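Local coordinates for protein putative acid phosphatase WZB (Escherichia coli, PDB 2WMY) that probably removes phosphate from phosphotyrosine in proteins, acting as a low molecular weight protein tyrosine phosphatase, at residues Leu12-Gly17 and Thr72-Ala77; Leu28-Leu33 and Lys37-Gly42; Glu60-Cys65 and Ser132-Leu137; Gln95-Arg98 and Ala103-Lys106. The protein carries 1 engineered substitution. One frame throughout, in Å; residues are numbered along the deposited sequence.

Contact 1: Leu12-Gly17 and Thr72-Ala77; sequences LVICTG and TKFTSA. With SO4 (sulfate ion), chain I.
L12 and I14 meet F74 beside the strand that leads into the P-loop of this low molecular weight phosphotyrosine phosphatase, the C-X5-R signature that runs from C15 to R21 straight off strand 10-15. The apolar contacts gather on one corner of a buried ring. L12 brings its CD2 methyl to the ring edge, in plane, 3.7 Å from F74 CE1. I14 arrives obliquely, its CD1 3.4 Å from the same F74 CE1. With CG anti to the backbone N (chi1 174°), F74 carries its phenyl group in toward the strand, where I96 and I99 of helix 90-99 also touch it; a large aromatic ring suits this place between strand and helix.

The polar contacts come from the loop backbone. G17 N gives sulfate O3 a nearly straight bond of 2.8 Å (170°), and T16 N adds a longer, more bent one to the same oxygen. The amides of I19, C20 and R21 hold the ion too, consistent with a cradle for the substrate's phosphate. Glycine suits position 17, since a CB would run into sulfate O1. Nearby, SG of C15, the predicted nucleophile, lies 3.3 Å from sulfate O1.

Contact 2: Leu28-Leu33 and Lys37-Gly42; sequences LLRRLL and KINSAG
R30 reaches from helix 21-32 to strand 37-42 and fastens the main chain there: its NE and NH2 both donate to one acceptor, I38 O. Each bond, R30 NE to I38 O and R30 NH2 to I38 O, is 2.8 Å long, and the oxygen lies only 1° out of the guanidinium plane, a side-on grip that fixes the rotation of that group. Strand 37-42 is an outermost strand of the sheet within this chain; K37, N39 and A41 bond to strand 10-15, whereas the carbonyl of I38 is met by arginine. N39 has its own partner, its ND2 bonding to Y82 OH.

Extended from CG to NE, the arginine chain lays R30 CG 3.8 Å from I38 CB. On the helix side, I38 CD1 sits 3.8 Å from L29 CB, a branched chain filling the core of the beta-alpha-beta crossover, and L33 N is satisfied by L29 O at 2.8 Å.

A leucine here has no N-H to offer and would probably leave I38 O without its paired donors and the strand edge less firmly fixed to the helix. The chemistry implies that the charged group works as a double donor to a neutral carbonyl, with E26 adding a long, weak ion pair.

Contact 3: Glu60-Cys65 and Ser132-Leu137; sequences EKNGLC and SVYQLL
The Schellman motif that ends helix 53-61 presents N62 and L64 to Y134, which projects from the long C-terminal helix 127-147. G63, the C-prime residue, turns the chain with a positive phi of 77° that glycine adopts easily, and its N bonds to E60 O at 2.7 Å, while L64 N closes the motif on A59 O.

With CG anti to the backbone N (chi1 -175°), the phenol of Y134 stands out from its helix and carries its hydroxyl end to N62 and L64. N62 stacks over one face: the amide and ring planes are 21° apart, and ND2 lies 3.8 Å above the ring, displaced toward the rim. The two side chains run antiparallel alongside one another, which brings N62 CG 3.5 Å from Y134 CE2. The amide is held in this pose by V58 O, which accepts from ND2; asparagine suits the place by offering a flat surface to the ring and a donor to the helix end. L64 takes the ring edge instead, its CD2 3.9 Å from Y134 CE1, and also touches R27 and L28 of helix 21-32.

A serine in place of the tyrosine is likely to open a gap beside L64 and leave the N62 amide without the ring it stacks on. The phenol oxygen is met by a water lying in the ring plane, 2.8 Å from Y134 OH; that water also donates a weak bond, 3.4 Å long, to N62 O.

Contact 4: Gln95-Arg98 and Ala103-Lys106; sequences QISR and ARGK
S97 and R104 bring their backbones close, with CA atoms 5.5 Å apart, where the chain leaves helix 90-99 and doubles back past its last turns. Their side chains meet with the serine hydroxyl against the aliphatic part of the arginine: S97 OG is 3.2 Å from R104 CD and equally near CG. R104 starts out with CG anti to the backbone N, then bends at chi2 (52°), and this kink folds the chain past the hydroxyl. Serine suits the spot because a short polar side chain fits against the arginine methylenes and can still turn to a water. That water, in the guanidinium plane, accepts from R104 NE at 2.8 Å and stands 3.2 Å from S97 OG, while L93 O of the preceding helical turn accepts a weak hydrogen bond from S97 OG.

The loop belongs to the beta-alpha-beta crossover that joins strand 84-87 through helix 90-99 to strand 107-109. On its buried side the contact is apolar and looser: I96 CG2 lies 4.3 Å from A103 CB, and A103 also touches L85 of the sheet, a place suited to a single methyl. I96 also touches V87 of strand 84-87. Within the loop, A103 O accepts from K106 N at 3.0 Å and from the side chain of T107, fixing the turn that leads into the strand.

In the fold
From the N terminus, strand 10-15 enters the sheet centre and gives contact 1 its first segment. Contact 2 closes next, a short loop joining helix 21-32 to strand 37-42, and is nested inside the longer loop that contact 1 closes at 72-77. V13 and N39 link the two through neighbouring strands. Contact 3 opens at 60-65, before contact 1 has closed, so these two cross; it closes only at 132-137, tying the end of helix 53-61 to the last helix, with L28 of contact 2 touching Y134. Contact 4 follows contact 1 in series and nests within contact 3, about 27 Å away between centres. Its I96 packs on F74, joining helix 90-99 to contact 1.

Contact 1: Leu12-Gly17 and Thr72-Ala77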
loop_
_atom_site.group_PDB
_atom_site.type_symbol
_atom_site.label_atom_id
_atom_site.label_comp_id
_atom_site.label_asym_id
_atom_site.label_seq_id
_atom_site.Cartn_x
_atom_site.Cartn_y
_atom_site.Cartn_z
ATOM N N LEU A 12 2.364 7.834 -0.432
ATOM C CA LEU A 12 2.611 6.799 -1.432
ATOM C C LEU A 12 2.601 5.428 -0.763
ATOM O O LEU A 12 3.460 5.125 0.069
ATOM C CB LEU A 12 3.950 7.036 -2.147
ATOM C CG LEU A 12 4.263 6.104 -3.330
ATOM C CD1 LEU A 12 3.253 6.269 -4.475
ATOM C CD2 LEU A 12 5.678 6.328 -3.840
ATOM N N VAL A 13 1.620 4.604 -1.120
ATOM C CA VAL A 13 1.526 3.242 -0.600
ATOM C C VAL A 13 2.267 2.249 -1.500
ATOM O O VAL A 13 2.056 2.210 -2.708
ATOM C CB VAL A 13 0.053 2.809 -0.447
ATOM C CG1 VAL A 13 -0.034 1.430 0.199
ATOM C CG2 VAL A 13 -0.710 3.837 0.383
ATOM N N ILE A 14 3.129 1.429 -0.916
ATOM C CA ILE A 14 4.002 0.599 -1.737
ATOM C C ILE A 14 4.047 -0.876 -1.352
ATOM O O ILE A 14 4.237 -1.226 -0.178
ATOM C CB ILE A 14 5.445 1.146 -1.714
ATOM C CG1 ILE A 14 5.457 2.630 -2.102
ATOM C CG2 ILE A 14 6.342 0.307 -2.622
ATOM C CD1 ILE A 14 6.730 3.345 -1.746
ATOM N N CYS A 15 3.881 -1.738 -2.357
ATOM C CA CYS A 15 4.118 -3.164 -2.192
ATOM C C CYS A 15 5.078 -3.656 -3.270
ATOM O O CYS A 15 5.998 -2.937 -3.684
ATOM C CB CYS A 15 2.806 -3.975 -2.186
ATOM S SG CYS A 15 1.777 -3.911 -3.686
ATOM N N THR A 16 4.875 -4.882 -3.728
ATOM C CA THR A 16 5.757 -5.435 -4.745
ATOM C C THR A 16 5.154 -5.323 -6.137
ATOM O O THR A 16 5.681 -4.616 -6.991
ATOM C CB THR A 16 6.087 -6.881 -4.442
ATOM O OG1 THR A 16 6.639 -6.945 -3.127
ATOM C CG2 THR A 16 7.090 -7.428 -5.451
ATOM N N GLY A 17 4.036 -6.010 -6.354
ATOM C CA GLY A 17 3.402 -6.013 -7.655
ATOM C C GLY A 17 2.556 -4.789 -7.965
ATOM O O GLY A 17 2.279 -4.527 -9.128
ATOM N N THR A 72 1.789 0.341 -11.210
ATOM C CA THR A 72 2.755 1.424 -11.385
ATOM C C THR A 72 4.086 1.094 -10.725
ATOM O O THR A 72 4.128 0.600 -9.598
ATOM C CB THR A 72 2.231 2.734 -10.777
ATOM O OG1 THR A 72 0.989 3.092 -11.397
ATOM C CG2 THR A 72 3.241 3.871 -10.947
ATOM N N LYS A 73 5.172 1.372 -11.436
ATOM C CA LYS A 73 6.514 1.066 -10.951
ATOM C C LYS A 73 6.988 2.129 -9.976
ATOM O O LYS A 73 6.884 3.319 -10.264
ATOM C CB LYS A 73 7.491 0.985 -12.127
ATOM C CG LYS A 73 8.937 0.739 -11.737
ATOM C CD LYS A 73 9.109 -0.629 -11.106
ATOM C CE LYS A 73 10.582 -0.963 -10.894
ATOM N NZ LYS A 73 11.308 -1.172 -12.180
ATOM N N PHE A 74 7.505 1.700 -8.825
ATOM C CA PHE A 74 8.113 2.631 -7.877
ATOM C C PHE A 74 9.486 3.116 -8.348
ATOM O O PHE A 74 10.321 2.319 -8.785
ATOM C CB PHE A 74 8.263 2.005 -6.491
ATOM C CG PHE A 74 9.009 2.881 -5.519
ATOM C CD1 PHE A 74 8.346 3.856 -4.799
ATOM C CD2 PHE A 74 10.379 2.750 -5.350
ATOM C CE1 PHE A 74 9.036 4.676 -3.904
ATOM C CE2 PHE A 74 11.068 3.567 -4.466
ATOM C CZ PHE A 74 10.393 4.528 -3.736
ATOM N N THR A 75 9.716 4.422 -8.247
ATOM C CA THR A 75 10.997 5.020 -8.632
ATOM C C THR A 75 11.369 6.128 -7.654
ATOM O O THR A 75 10.504 6.667 -6.967
ATOM C CB THR A 75 10.948 5.643 -10.046
ATOM O OG1 THR A 75 10.083 6.787 -10.036
ATOM C CG2 THR A 75 10.456 4.621 -11.100
ATOM N N SER A 76 12.648 6.487 -7.609
ATOM C CA SER A 76 13.081 7.590 -6.754
ATOM C C SER A 76 12.373 8.881 -7.151
ATOM O O SER A 76 12.018 9.686 -6.297
ATOM C CB SER A 76 14.591 7.783 -6.833
ATOM O OG SER A 76 14.951 8.270 -8.109
ATOM N N ALA A 77 12.158 9.066 -8.450
ATOM C CA ALA A 77 11.532 10.282 -8.953
ATOM C C ALA A 77 10.100 10.410 -8.451
ATOM O O ALA A 77 9.659 11.491 -8.081
ATOM C CB ALA A 77 11.568 10.305 -10.485
HETATM S S SO4 I . 1.367 -7.486 -4.410
HETATM O O1 SO4 I . 0.844 -6.579 -5.441
HETATM O O2 SO4 I . 1.246 -8.869 -4.887
HETATM O O3 SO4 I . 2.779 -7.215 -4.098
HETATM O O4 SO4 I . 0.587 -7.281 -3.185
#

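Contact 2: Leu28-Leu33 and Lys37-Gly42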
loop_
_atom_site.group_PDB
_atom_site.type_symbol
_atom_site.label_atom_id
_atom_site.label_comp_id
_atom_site.label_asym_id
_atom_site.label_seq_id
_atom_site.Cartn_x
_atom_site.Cartn_y
_atom_site.Cartn_z
ATOM N N LEU A 28 -8.287 2.162 0.934
ATOM C CA LEU A 28 -8.695 2.246 2.331
ATOM C C LEU A 28 -8.338 3.624 2.898
ATOM O O LEU A 28 -9.176 4.293 3.515
ATOM C CB LEU A 28 -8.049 1.120 3.155
ATOM C CG LEU A 28 -8.585 -0.302 2.914
ATOM C CD1 LEU A 28 -7.678 -1.354 3.555
ATOM C CD2 LEU A 28 -10.024 -0.441 3.421
ATOM N N LEU A 29 -7.103 4.059 2.672
ATOM C CA LEU A 29 -6.657 5.344 3.207
ATOM C C LEU A 29 -7.414 6.526 2.603
ATOM O O LEU A 29 -7.707 7.490 3.309
ATOM C CB LEU A 29 -5.145 5.528 3.039
ATOM C CG LEU A 29 -4.249 4.716 3.979
ATOM C CD1 LEU A 29 -2.784 4.842 3.580
ATOM C CD2 LEU A 29 -4.455 5.152 5.412
ATOM N N ARG A 30 -7.737 6.453 1.311
ATOM C CA ARG A 30 -8.475 7.540 0.658
ATOM C C ARG A 30 -9.839 7.697 1.309
ATOM O O ARG A 30 -10.304 8.804 1.555
ATOM C CB ARG A 30 -8.664 7.271 -0.835
ATOM C CG ARG A 30 -7.426 7.441 -1.682
ATOM C CD ARG A 30 -7.753 7.198 -3.146
ATOM N NE ARG A 30 -6.580 7.330 -4.003
ATOM C CZ ARG A 30 -6.591 7.124 -5.315
ATOM N NH1 ARG A 30 -7.718 6.776 -5.921
ATOM N NH2 ARG A 30 -5.481 7.271 -6.023
ATOM N N ARG A 31 -10.469 6.558 1.565
ATOM C CA ARG A 31 -11.735 6.461 2.274
ATOM C C ARG A 31 -11.700 7.237 3.592
ATOM O O ARG A 31 -12.657 7.925 3.951
ATOM C CB ARG A 31 -11.959 4.988 2.587
ATOM C CG ARG A 31 -13.364 4.463 2.500
ATOM C CD ARG A 31 -13.358 3.040 3.053
ATOM N NE ARG A 31 -14.396 2.188 2.491
ATOM C CZ ARG A 31 -14.617 0.937 2.885
ATOM N NH1 ARG A 31 -13.872 0.406 3.847
ATOM N NH2 ARG A 31 -15.581 0.220 2.322
ATOM N N LEU A 32 -10.591 7.107 4.317
ATOM C CA LEU A 32 -10.462 7.662 5.662
ATOM C C LEU A 32 -9.936 9.097 5.669
ATOM O O LEU A 32 -10.271 9.888 6.552
ATOM C CB LEU A 32 -9.547 6.776 6.513
ATOM C CG LEU A 32 -10.072 5.379 6.836
ATOM C CD1 LEU A 32 -8.933 4.468 7.254
ATOM C CD2 LEU A 32 -11.145 5.448 7.921
ATOM N N LEU A 33 -9.102 9.424 4.691
ATOM C CA LEU A 33 -8.494 10.745 4.612
ATOM C C LEU A 33 -8.711 11.322 3.212
ATOM O O LEU A 33 -7.784 11.381 2.402
ATOM C CB LEU A 33 -7.004 10.656 4.946
ATOM C CG LEU A 33 -6.648 9.785 6.160
ATOM C CD1 LEU A 33 -5.201 9.345 6.111
ATOM C CD2 LEU A 33 -6.952 10.505 7.472
ATOM N N LYS A 37 -3.641 13.575 -1.153
ATOM C CA LYS A 37 -3.211 12.884 -2.365
ATOM C C LYS A 37 -2.620 11.523 -2.000
ATOM O O LYS A 37 -1.522 11.441 -1.442
ATOM C CB LYS A 37 -2.183 13.715 -3.136
ATOM C CG LYS A 37 -1.797 13.117 -4.485
ATOM C CD LYS A 37 -0.763 13.972 -5.221
ATOM C CE LYS A 37 0.547 14.053 -4.445
ATOM N NZ LYS A 37 1.666 14.533 -5.301
ATOM N N ILE A 38 -3.353 10.457 -2.305
ATOM C CA ILE A 38 -2.921 9.110 -1.934
ATOM C C ILE A 38 -2.823 8.193 -3.141
ATOM O O ILE A 38 -3.823 7.915 -3.801
ATOM C CB ILE A 38 -3.843 8.493 -0.872
ATOM C CG1 ILE A 38 -3.815 9.352 0.396
ATOM C CG2 ILE A 38 -3.414 7.067 -0.549
ATOM C CD1 ILE A 38 -4.774 8.911 1.464
ATOM N N ASN A 39 -1.605 7.737 -3.430
ATOM C CA ASN A 39 -1.362 6.830 -4.548
ATOM C C ASN A 39 -0.481 5.648 -4.155
ATOM O O ASN A 39 -0.107 5.507 -2.994
ATOM C CB ASN A 39 -0.777 7.597 -5.735
ATOM C CG ASN A 39 -1.812 8.487 -6.413
ATOM O OD1 ASN A 39 -2.811 7.997 -6.942
ATOM N ND2 ASN A 39 -1.585 9.800 -6.387
ATOM N N SER A 40 -0.158 4.796 -5.122
ATOM C CA SER A 40 0.505 3.539 -4.819
ATOM C C SER A 40 1.399 3.075 -5.957
ATOM O O SER A 40 1.183 3.430 -7.114
ATOM C CB SER A 40 -0.537 2.461 -4.527
ATOM O OG SER A 40 -1.323 2.210 -5.675
ATOM N N ALA A 41 2.394 2.262 -5.623
ATOM C CA ALA A 41 3.332 1.737 -6.618
ATOM C C ALA A 41 4.042 0.504 -6.071
ATOM O O ALA A 41 3.880 0.145 -4.904
ATOM C CB ALA A 41 4.340 2.799 -7.022
ATOM N N GLY A 42 4.828 -0.150 -6.916
ATOM C CA GLY A 42 5.438 -1.406 -6.535
ATOM C C GLY A 42 6.887 -1.527 -6.938
ATOM O O GLY A 42 7.276 -1.137 -8.043
#

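Contact 3: Glu60-Cys65 and Ser132-Leu137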
loop_
_atom_site.group_PDB
_atom_site.type_symbol
_atom_site.label_atom_id
_atom_site.label_comp_id
_atom_site.label_asym_id
_atom_site.label_seq_id
_atom_site.Cartn_x
_atom_site.Cartn_y
_atom_site.Cartn_z
ATOM N N GLU A 60 -14.314 -6.017 -2.962
ATOM C CA GLU A 60 -15.750 -5.811 -3.162
ATOM C C GLU A 60 -16.577 -6.509 -2.083
ATOM O O GLU A 60 -17.549 -5.953 -1.573
ATOM C CB GLU A 60 -16.189 -6.244 -4.563
ATOM C CG GLU A 60 -15.865 -5.205 -5.629
ATOM C CD GLU A 60 -16.171 -5.677 -7.036
ATOM O OE1 GLU A 60 -16.917 -6.670 -7.187
ATOM O OE2 GLU A 60 -15.662 -5.048 -7.990
ATOM N N LYS A 61 -16.175 -7.727 -1.740
ATOM C CA LYS A 61 -16.789 -8.471 -0.645
ATOM C C LYS A 61 -16.887 -7.619 0.617
ATOM O O LYS A 61 -17.840 -7.750 1.386
ATOM C CB LYS A 61 -15.985 -9.742 -0.376
ATOM C CG LYS A 61 -16.392 -10.532 0.847
ATOM C CD LYS A 61 -15.664 -11.867 0.843
ATOM C CE LYS A 61 -15.382 -12.362 2.245
ATOM N NZ LYS A 61 -14.477 -13.542 2.206
ATOM N N ASN A 62 -15.907 -6.741 0.814
ATOM C CA ASN A 62 -15.908 -5.811 1.945
ATOM C C ASN A 62 -16.368 -4.387 1.590
ATOM O O ASN A 62 -16.166 -3.451 2.361
ATOM C CB ASN A 62 -14.527 -5.760 2.607
ATOM C CG ASN A 62 -14.220 -7.008 3.429
ATOM O OD1 ASN A 62 -14.448 -7.046 4.640
ATOM N ND2 ASN A 62 -13.704 -8.033 2.771
ATOM N N GLY A 63 -16.976 -4.227 0.419
ATOM C CA GLY A 63 -17.544 -2.948 0.028
ATOM C C GLY A 63 -16.518 -1.927 -0.419
ATOM O O GLY A 63 -16.797 -0.726 -0.448
ATOM N N LEU A 64 -15.328 -2.406 -0.776
ATOM C CA LEU A 64 -14.252 -1.522 -1.214
ATOM C C LEU A 64 -14.036 -1.620 -2.722
ATOM O O LEU A 64 -13.972 -2.717 -3.274
ATOM C CB LEU A 64 -12.950 -1.843 -0.471
ATOM C CG LEU A 64 -11.791 -0.905 -0.820
ATOM C CD1 LEU A 64 -12.089 0.551 -0.385
ATOM C CD2 LEU A 64 -10.473 -1.408 -0.235
ATOM N N CYS A 65 -13.903 -0.471 -3.381
ATOM C CA CYS A 65 -13.759 -0.431 -4.839
ATOM C C CYS A 65 -12.315 -0.195 -5.287
ATOM O O CYS A 65 -11.684 0.796 -4.903
ATOM C CB CYS A 65 -14.683 0.633 -5.447
ATOM S SG CYS A 65 -14.538 0.842 -7.264
ATOM N N SER A 132 -7.479 -12.424 5.142
ATOM C CA SER A 132 -6.564 -12.137 6.228
ATOM C C SER A 132 -5.752 -10.872 5.937
ATOM O O SER A 132 -5.705 -9.959 6.752
ATOM C CB SER A 132 -5.659 -13.349 6.473
ATOM O OG SER A 132 -4.617 -13.039 7.375
ATOM N N VAL A 133 -5.142 -10.802 4.760
ATOM C CA VAL A 133 -4.408 -9.601 4.371
ATOM C C VAL A 133 -5.300 -8.354 4.333
ATOM O O VAL A 133 -4.887 -7.281 4.773
ATOM C CB VAL A 133 -3.673 -9.789 3.029
ATOM C CG1 VAL A 133 -3.022 -8.483 2.585
ATOM C CG2 VAL A 133 -2.626 -10.883 3.162
ATOM N N TYR A 134 -6.523 -8.497 3.824
ATOM C CA TYR A 134 -7.461 -7.377 3.825
ATOM C C TYR A 134 -7.691 -6.820 5.230
ATOM O O TYR A 134 -7.649 -5.601 5.446
ATOM C CB TYR A 134 -8.815 -7.762 3.219
ATOM C CG TYR A 134 -9.735 -6.565 3.107
ATOM C CD1 TYR A 134 -9.718 -5.760 1.975
ATOM C CD2 TYR A 134 -10.578 -6.207 4.152
ATOM C CE1 TYR A 134 -10.547 -4.649 1.865
ATOM C CE2 TYR A 134 -11.407 -5.102 4.054
ATOM C CZ TYR A 134 -11.385 -4.324 2.904
ATOM O OH TYR A 134 -12.199 -3.219 2.790
ATOM N N GLN A 135 -7.959 -7.714 6.178
ATOM C CA GLN A 135 -8.207 -7.286 7.548
ATOM C C GLN A 135 -7.001 -6.550 8.127
ATOM O O GLN A 135 -7.147 -5.523 8.778
ATOM C CB GLN A 135 -8.593 -8.463 8.446
ATOM C CG GLN A 135 -8.785 -8.042 9.902
ATOM C CD GLN A 135 -9.080 -9.205 10.826
ATOM O OE1 GLN A 135 -9.964 -10.019 10.558
ATOM N NE2 GLN A 135 -8.339 -9.290 11.922
ATOM N N LEU A 136 -5.807 -7.076 7.883
ATOM C CA LEU A 136 -4.591 -6.431 8.356
ATOM C C LEU A 136 -4.427 -5.034 7.760
ATOM O O LEU A 136 -4.080 -4.092 8.464
ATOM C CB LEU A 136 -3.374 -7.287 8.033
ATOM C CG LEU A 136 -3.159 -8.554 8.860
ATOM C CD1 LEU A 136 -2.018 -9.362 8.257
ATOM C CD2 LEU A 136 -2.887 -8.233 10.341
ATOM N N LEU A 137 -4.666 -4.907 6.457
ATOM C CA LEU A 137 -4.567 -3.611 5.793
ATOM C C LEU A 137 -5.593 -2.637 6.352
ATOM O O LEU A 137 -5.332 -1.440 6.494
ATOM C CB LEU A 137 -4.751 -3.765 4.280
ATOM C CG LEU A 137 -3.507 -4.241 3.520
ATOM C CD1 LEU A 137 -3.805 -4.408 2.045
ATOM C CD2 LEU A 137 -2.354 -3.268 3.711
HETATM O O HOH W 1 -13.978 -2.254 4.736
#

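Contact 4: Gln95-Arg98 and Ala103-Lys106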
loop_
_atom_site.group_PDB
_atom_site.type_symbol
_atom_site.label_atom_id
_atom_site.label_comp_id
_atom_site.label_asym_id
_atom_site.label_seq_id
_atom_site.Cartn_x
_atom_site.Cartn_y
_atom_site.Cartn_z
ATOM N N GLN A 95 14.843 -2.054 0.022
ATOM C CA GLN A 95 14.711 -1.768 -1.399
ATOM C C GLN A 95 14.531 -0.271 -1.634
ATOM O O GLN A 95 15.010 0.265 -2.632
ATOM C CB GLN A 95 13.560 -2.561 -2.014
ATOM C CG GLN A 95 13.902 -4.024 -2.275
ATOM C CD GLN A 95 12.681 -4.862 -2.564
ATOM O OE1 GLN A 95 11.749 -4.913 -1.764
ATOM N NE2 GLN A 95 12.676 -5.526 -3.712
ATOM N N ILE A 96 13.848 0.402 -0.711
ATOM C CA ILE A 96 13.755 1.859 -0.751
ATOM C C ILE A 96 15.125 2.513 -0.522
ATOM O O ILE A 96 15.504 3.437 -1.237
ATOM C CB ILE A 96 12.758 2.406 0.286
ATOM C CG1 ILE A 96 11.378 1.777 0.097
ATOM C CG2 ILE A 96 12.657 3.918 0.178
ATOM C CD1 ILE A 96 10.752 2.072 -1.239
ATOM N N SER A 97 15.874 2.030 0.463
ATOM C CA SER A 97 17.209 2.576 0.706
ATOM C C SER A 97 18.076 2.438 -0.538
ATOM O O SER A 97 18.854 3.329 -0.874
ATOM C CB SER A 97 17.884 1.878 1.888
ATOM O OG SER A 97 17.206 2.161 3.098
ATOM N N ARG A 98 17.928 1.307 -1.217
ATOM C CA ARG A 98 18.738 0.969 -2.381
ATOM C C ARG A 98 18.314 1.756 -3.622
ATOM O O ARG A 98 19.153 2.176 -4.416
ATOM C CB ARG A 98 18.638 -0.537 -2.645
ATOM C CG ARG A 98 19.472 -1.052 -3.796
ATOM C CD ARG A 98 19.257 -2.549 -3.969
ATOM N NE ARG A 98 19.934 -3.083 -5.148
ATOM C CZ ARG A 98 19.806 -4.336 -5.579
ATOM N NH1 ARG A 98 19.021 -5.186 -4.926
ATOM N NH2 ARG A 98 20.458 -4.742 -6.661
ATOM N N ALA A 103 14.664 8.996 0.194
ATOM C CA ALA A 103 13.275 8.796 0.590
ATOM C C ALA A 103 13.159 7.936 1.847
ATOM O O ALA A 103 12.112 7.900 2.494
ATOM C CB ALA A 103 12.486 8.174 -0.556
ATOM N N ARG A 104 14.244 7.250 2.191
ATOM C CA ARG A 104 14.255 6.336 3.328
ATOM C C ARG A 104 13.843 7.021 4.630
ATOM O O ARG A 104 13.238 6.396 5.503
ATOM C CB ARG A 104 15.640 5.699 3.479
ATOM C CG ARG A 104 15.733 4.651 4.577
ATOM C CD ARG A 104 14.633 3.595 4.447
ATOM N NE ARG A 104 14.777 2.539 5.447
ATOM C CZ ARG A 104 14.175 2.535 6.635
ATOM N NH1 ARG A 104 13.368 3.527 6.986
ATOM N NH2 ARG A 104 14.381 1.533 7.477
ATOM N N GLY A 105 14.166 8.308 4.748
ATOM C CA GLY A 105 13.878 9.075 5.948
ATOM C C GLY A 105 12.413 9.409 6.173
ATOM O O GLY A 105 12.033 9.916 7.234
ATOM N N LYS A 106 11.584 9.134 5.175
ATOM C CA LYS A 106 10.156 9.404 5.273
ATOM C C LYS A 106 9.369 8.141 4.929
ATOM O O LYS A 106 8.212 8.199 4.537
ATOM C CB LYS A 106 9.761 10.547 4.338
ATOM C CG LYS A 106 9.997 10.237 2.870
ATOM C CD LYS A 106 9.475 11.343 1.959
ATOM C CE LYS A 106 10.178 11.287 0.613
ATOM N NZ LYS A 106 9.624 12.236 -0.388
HETATM O O HOH W 2 16.571 0.368 5.669
#